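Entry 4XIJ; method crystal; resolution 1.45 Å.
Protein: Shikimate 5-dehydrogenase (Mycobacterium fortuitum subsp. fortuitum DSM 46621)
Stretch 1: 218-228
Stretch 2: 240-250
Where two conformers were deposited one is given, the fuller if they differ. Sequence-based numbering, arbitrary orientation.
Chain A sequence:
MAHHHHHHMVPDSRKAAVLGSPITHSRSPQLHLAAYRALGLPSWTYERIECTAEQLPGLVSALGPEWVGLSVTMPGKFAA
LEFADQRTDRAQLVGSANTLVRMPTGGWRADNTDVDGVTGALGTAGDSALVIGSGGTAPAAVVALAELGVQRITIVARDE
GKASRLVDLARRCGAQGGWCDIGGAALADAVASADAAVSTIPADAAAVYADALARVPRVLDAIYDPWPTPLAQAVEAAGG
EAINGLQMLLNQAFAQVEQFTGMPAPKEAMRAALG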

# COMPACT_ATOMS: atom_id res chain seq x y z
N ARG A 218 -18.03 5.35 -2.20
CA ARG A 218 -17.17 4.29 -1.70
C ARG A 218 -15.88 4.92 -1.25
O ARG A 218 -15.22 5.63 -2.00
CB ARG A 218 -16.95 3.24 -2.77
CG ARG A 218 -18.27 2.69 -3.24
CD ARG A 218 -18.07 1.52 -4.19
NE ARG A 218 -17.46 0.35 -3.55
CZ ARG A 218 -16.25 -0.11 -3.84
NH1 ARG A 218 -15.52 0.51 -4.76
NH2 ARG A 218 -15.78 -1.19 -3.22
N VAL A 219 -15.51 4.69 -0.00
CA VAL A 219 -14.32 5.31 0.58
C VAL A 219 -13.44 4.24 1.21
O VAL A 219 -13.90 3.49 2.07
CB VAL A 219 -14.71 6.37 1.64
CG1 VAL A 219 -13.44 6.92 2.29
CG2 VAL A 219 -15.53 7.49 0.95
N LEU A 220 -12.19 4.17 0.74
CA LEU A 220 -11.13 3.38 1.36
C LEU A 220 -10.38 4.29 2.31
O LEU A 220 -9.75 5.26 1.89
CB LEU A 220 -10.21 2.77 0.28
CG LEU A 220 -8.96 2.09 0.80
CD1 LEU A 220 -9.37 0.88 1.64
CD2 LEU A 220 -8.13 1.65 -0.41
N ASP A 221 -10.49 3.98 3.60
CA ASP A 221 -9.81 4.71 4.64
C ASP A 221 -8.56 3.90 5.03
O ASP A 221 -8.67 2.75 5.44
CB ASP A 221 -10.75 4.89 5.84
CG ASP A 221 -10.22 5.84 6.88
OD1 ASP A 221 -9.06 6.26 6.82
OD2 ASP A 221 -11.02 6.21 7.76
N ALA A 222 -7.37 4.50 4.91
CA ALA A 222 -6.13 3.83 5.28
C ALA A 222 -6.10 3.50 6.78
O ALA A 222 -5.37 2.59 7.21
CB ALA A 222 -4.93 4.69 4.91
N ILE A 223 -6.85 4.25 7.58
CA ILE A 223 -6.89 4.01 9.02
C ILE A 223 -7.74 2.80 9.34
O ILE A 223 -8.77 2.56 8.66
CB ILE A 223 -7.44 5.26 9.74
CG1 ILE A 223 -6.60 6.49 9.37
CG2 ILE A 223 -7.50 5.02 11.24
CD1 ILE A 223 -5.12 6.35 9.70
N TYR A 224 -7.34 2.03 10.35
CA TYR A 224 -8.19 0.91 10.76
C TYR A 224 -8.36 0.79 12.26
O TYR A 224 -9.09 -0.08 12.73
CB TYR A 224 -7.65 -0.40 10.19
CG TYR A 224 -6.23 -0.74 10.55
CD1 TYR A 224 -5.93 -1.40 11.75
CD2 TYR A 224 -5.18 -0.45 9.68
CE1 TYR A 224 -4.65 -1.76 12.06
CE2 TYR A 224 -3.88 -0.81 10.00
CZ TYR A 224 -3.62 -1.45 11.19
OH TYR A 224 -2.32 -1.82 11.51
N ASP A 225 -7.69 1.67 13.01
CA ASP A 225 -7.85 1.66 14.45
C ASP A 225 -7.89 3.07 15.00
O ASP A 225 -7.01 3.89 14.71
CB ASP A 225 -6.72 0.86 15.09
CG ASP A 225 -6.89 0.72 16.59
OD1 ASP A 225 -7.85 0.04 17.03
OD2 ASP A 225 -6.03 1.26 17.31
N PRO A 226 -8.94 3.39 15.75
CA PRO A 226 -10.16 2.59 15.95
C PRO A 226 -11.04 2.52 14.69
O PRO A 226 -10.80 3.23 13.72
CB PRO A 226 -10.88 3.34 17.09
CG PRO A 226 -9.77 4.13 17.79
CD PRO A 226 -8.85 4.53 16.67
N TRP A 227 -12.03 1.64 14.69
CA TRP A 227 -12.95 1.51 13.56
C TRP A 227 -14.36 1.34 14.11
O TRP A 227 -14.55 0.59 15.04
CB TRP A 227 -12.58 0.31 12.67
CG TRP A 227 -13.33 0.30 11.38
CD1 TRP A 227 -14.40 -0.48 11.06
CD2 TRP A 227 -13.11 1.15 10.27
NE1 TRP A 227 -14.84 -0.19 9.79
CE2 TRP A 227 -14.06 0.82 9.29
CE3 TRP A 227 -12.18 2.16 10.00
CZ2 TRP A 227 -14.10 1.46 8.04
CZ3 TRP A 227 -12.23 2.81 8.78
CH2 TRP A 227 -13.18 2.45 7.82
N PRO A 228 -15.36 2.00 13.52
CA PRO A 228 -15.25 2.90 12.35
C PRO A 228 -14.75 4.28 12.73
O PRO A 228 -15.11 4.84 13.78
CB PRO A 228 -16.70 2.98 11.85
CG PRO A 228 -17.55 2.74 13.13
CD PRO A 228 -16.76 1.74 13.93
N GLY A 240 -23.28 5.12 2.02
CA GLY A 240 -22.14 4.62 1.27
C GLY A 240 -21.42 3.45 1.92
O GLY A 240 -21.82 2.93 2.98
N GLU A 241 -20.33 3.04 1.27
CA GLU A 241 -19.51 1.94 1.76
C GLU A 241 -18.17 2.46 2.23
O GLU A 241 -17.51 3.21 1.50
CB GLU A 241 -19.30 0.91 0.64
CG GLU A 241 -18.43 -0.28 1.13
CD GLU A 241 -18.07 -1.28 0.05
OE1 GLU A 241 -18.33 -1.00 -1.14
OE2 GLU A 241 -17.52 -2.34 0.41
N ALA A 242 -17.76 2.03 3.41
CA ALA A 242 -16.46 2.38 3.94
C ALA A 242 -15.66 1.09 4.12
O ALA A 242 -16.16 0.10 4.66
CB ALA A 242 -16.60 3.12 5.30
N ILE A 243 -14.43 1.12 3.64
CA ILE A 243 -13.49 -0.01 3.73
C ILE A 243 -12.28 0.44 4.53
O ILE A 243 -11.80 1.57 4.31
CB ILE A 243 -13.02 -0.42 2.33
CG1 ILE A 243 -14.23 -0.82 1.47
CG2 ILE A 243 -12.03 -1.58 2.38
CD1 ILE A 243 -13.99 -0.61 0.01
N ASN A 244 -11.77 -0.38 5.47
CA ASN A 244 -10.61 0.14 6.23
C ASN A 244 -9.26 -0.39 5.81
O ASN A 244 -9.14 -1.27 4.97
CB ASN A 244 -10.79 -0.05 7.75
CG ASN A 244 -10.71 -1.49 8.24
OD1 ASN A 244 -9.89 -2.28 7.81
ND2 ASN A 244 -11.50 -1.78 9.26
N GLY A 245 -8.21 0.19 6.43
CA GLY A 245 -6.85 -0.07 6.00
C GLY A 245 -6.38 -1.49 6.18
O GLY A 245 -5.39 -1.86 5.56
N LEU A 246 -7.05 -2.30 7.01
CA LEU A 246 -6.64 -3.72 7.10
C LEU A 246 -6.75 -4.37 5.72
O LEU A 246 -5.98 -5.29 5.41
CB LEU A 246 -7.46 -4.52 8.12
CG LEU A 246 -7.14 -4.11 9.55
CD1 LEU A 246 -8.17 -4.82 10.44
CD2 LEU A 246 -5.67 -4.48 9.96
N GLN A 247 -7.70 -3.94 4.89
CA GLN A 247 -7.79 -4.55 3.56
C GLN A 247 -6.62 -4.15 2.63
O GLN A 247 -6.26 -4.92 1.74
CB GLN A 247 -9.13 -4.19 2.89
CG GLN A 247 -10.34 -4.69 3.67
CD GLN A 247 -10.25 -6.19 4.01
OE1 GLN A 247 -10.44 -6.59 5.18
NE2 GLN A 247 -10.04 -7.01 3.01
N MET A 248 -6.06 -2.95 2.81
CA MET A 248 -4.83 -2.58 2.12
C MET A 248 -3.69 -3.50 2.58
O MET A 248 -3.01 -4.07 1.75
CB MET A 248 -4.50 -1.11 2.38
CG MET A 248 -5.57 -0.21 1.78
SD MET A 248 -5.44 1.50 2.37
CE MET A 248 -3.81 2.01 1.82
N LEU A 249 -3.53 -3.67 3.89
CA LEU A 249 -2.45 -4.54 4.41
C LEU A 249 -2.61 -5.97 3.88
O LEU A 249 -1.62 -6.60 3.45
CB LEU A 249 -2.40 -4.56 5.95
CG LEU A 249 -2.09 -3.24 6.66
CD1 LEU A 249 -2.04 -3.48 8.16
CD2 LEU A 249 -0.78 -2.63 6.16
N LEU A 250 -3.84 -6.48 3.86
CA LEU A 250 -4.10 -7.82 3.36
C LEU A 250 -3.67 -7.98 1.91
O LEU A 250 -2.92 -8.89 1.58
CB LEU A 250 -5.58 -8.13 3.52
CG LEU A 250 -5.96 -9.55 3.07
CD1 LEU A 250 -5.44 -10.58 4.03
CD2 LEU A 250 -7.48 -9.61 2.98
O HOH W 1 -17.02 -0.44 7.25

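Three residues cover the most surface in this contact: Tyr 224, Ile 243 and Leu 220. They do different jobs: Leu 220 and Ile 243 sit on a shared frame of paired strands, and Tyr 224 lies in the loop beyond it. Residues 218-221 and 241-243 run as neighbouring parallel strands, inclined by 19°, and the hydrogen bonds alternate as parallel pairing requires: Val 219 N gives to Glu 241 O at 2.9 Å, Ile 243 N to Val 219 O at 2.9 Å, and Asp 221 N to Ile 243 O at 2.8 Å. Val 219 and Ile 243 thus carry the ladder, while the CA atoms of their neighbours lean on the same acceptors, as where Ala 242 CA lies 3.4 Å from Val 219 O.

That register puts Leu 220 beside Ile 243 on one face of the sheet, together with Arg 218 and Glu 241. Leu 220 CD1 packs against Ile 243 CG2 at 3.7 Å, and its CD2 reaches Met 248 CG at 3.8 Å, so one leucine ties its strand both to the adjacent strand and to the helix that follows it. Ile 243, with chi1 in m and chi2 in t, also extends toward the charged end of the face, where its CD1 comes within 3.7 Å of Arg 218 NH2. There the arginine forms a salt bridge with Glu 241, NE to OE1 at 2.9 Å; NH2 adds a weak hydrogen bond to the same oxygen at 3.3 Å. The carboxylate oxygen sits at the edge of the guanidinium, near its plane, where N-H groups can point at it.

Beyond the strands the pairing becomes a fit of loop to helix start. Tyr 224, the largest contributor, points toward the second stretch and packs against Gly 245, Leu 246 and Leu 249. Leu 246 CD2 lies over one face of its ring, 3.6 Å from the centroid and 13° off the normal, while Leu 249 CD1 approaches Tyr 224 CE2 at 3.7 Å. Gly 245 leaves room for the Ala 222 carbonyl: a CB built there in ideal geometry would fall 1.9 Å from Ala 222 O, a clash, and a tight 3.3 Å from Tyr 224 CD2. The bare CA instead comes to 3.3 Å from Ala 222 O, and Gly 245 N makes a weak hydrogen bond to Ile 223 O at 3.3 Å.

Asn 244 joins the two regions. Its OD1 accepts from Leu 246 N at 3.0 Å, a capping bond for the helix, and its CB sits over the six-membered ring of Trp 227, 3.3 Å from the centroid and only 8° off the normal. The same indole brings CZ2 to 4.1 Å from Ala 242 CB, on the face of the sheet that Ala 242 shares with Val 219. The rule to read here is one of placement: branched aliphatics beside each other in register, glycine where the loop presses closest, and aromatic rings laid over aliphatic carbons at the turn.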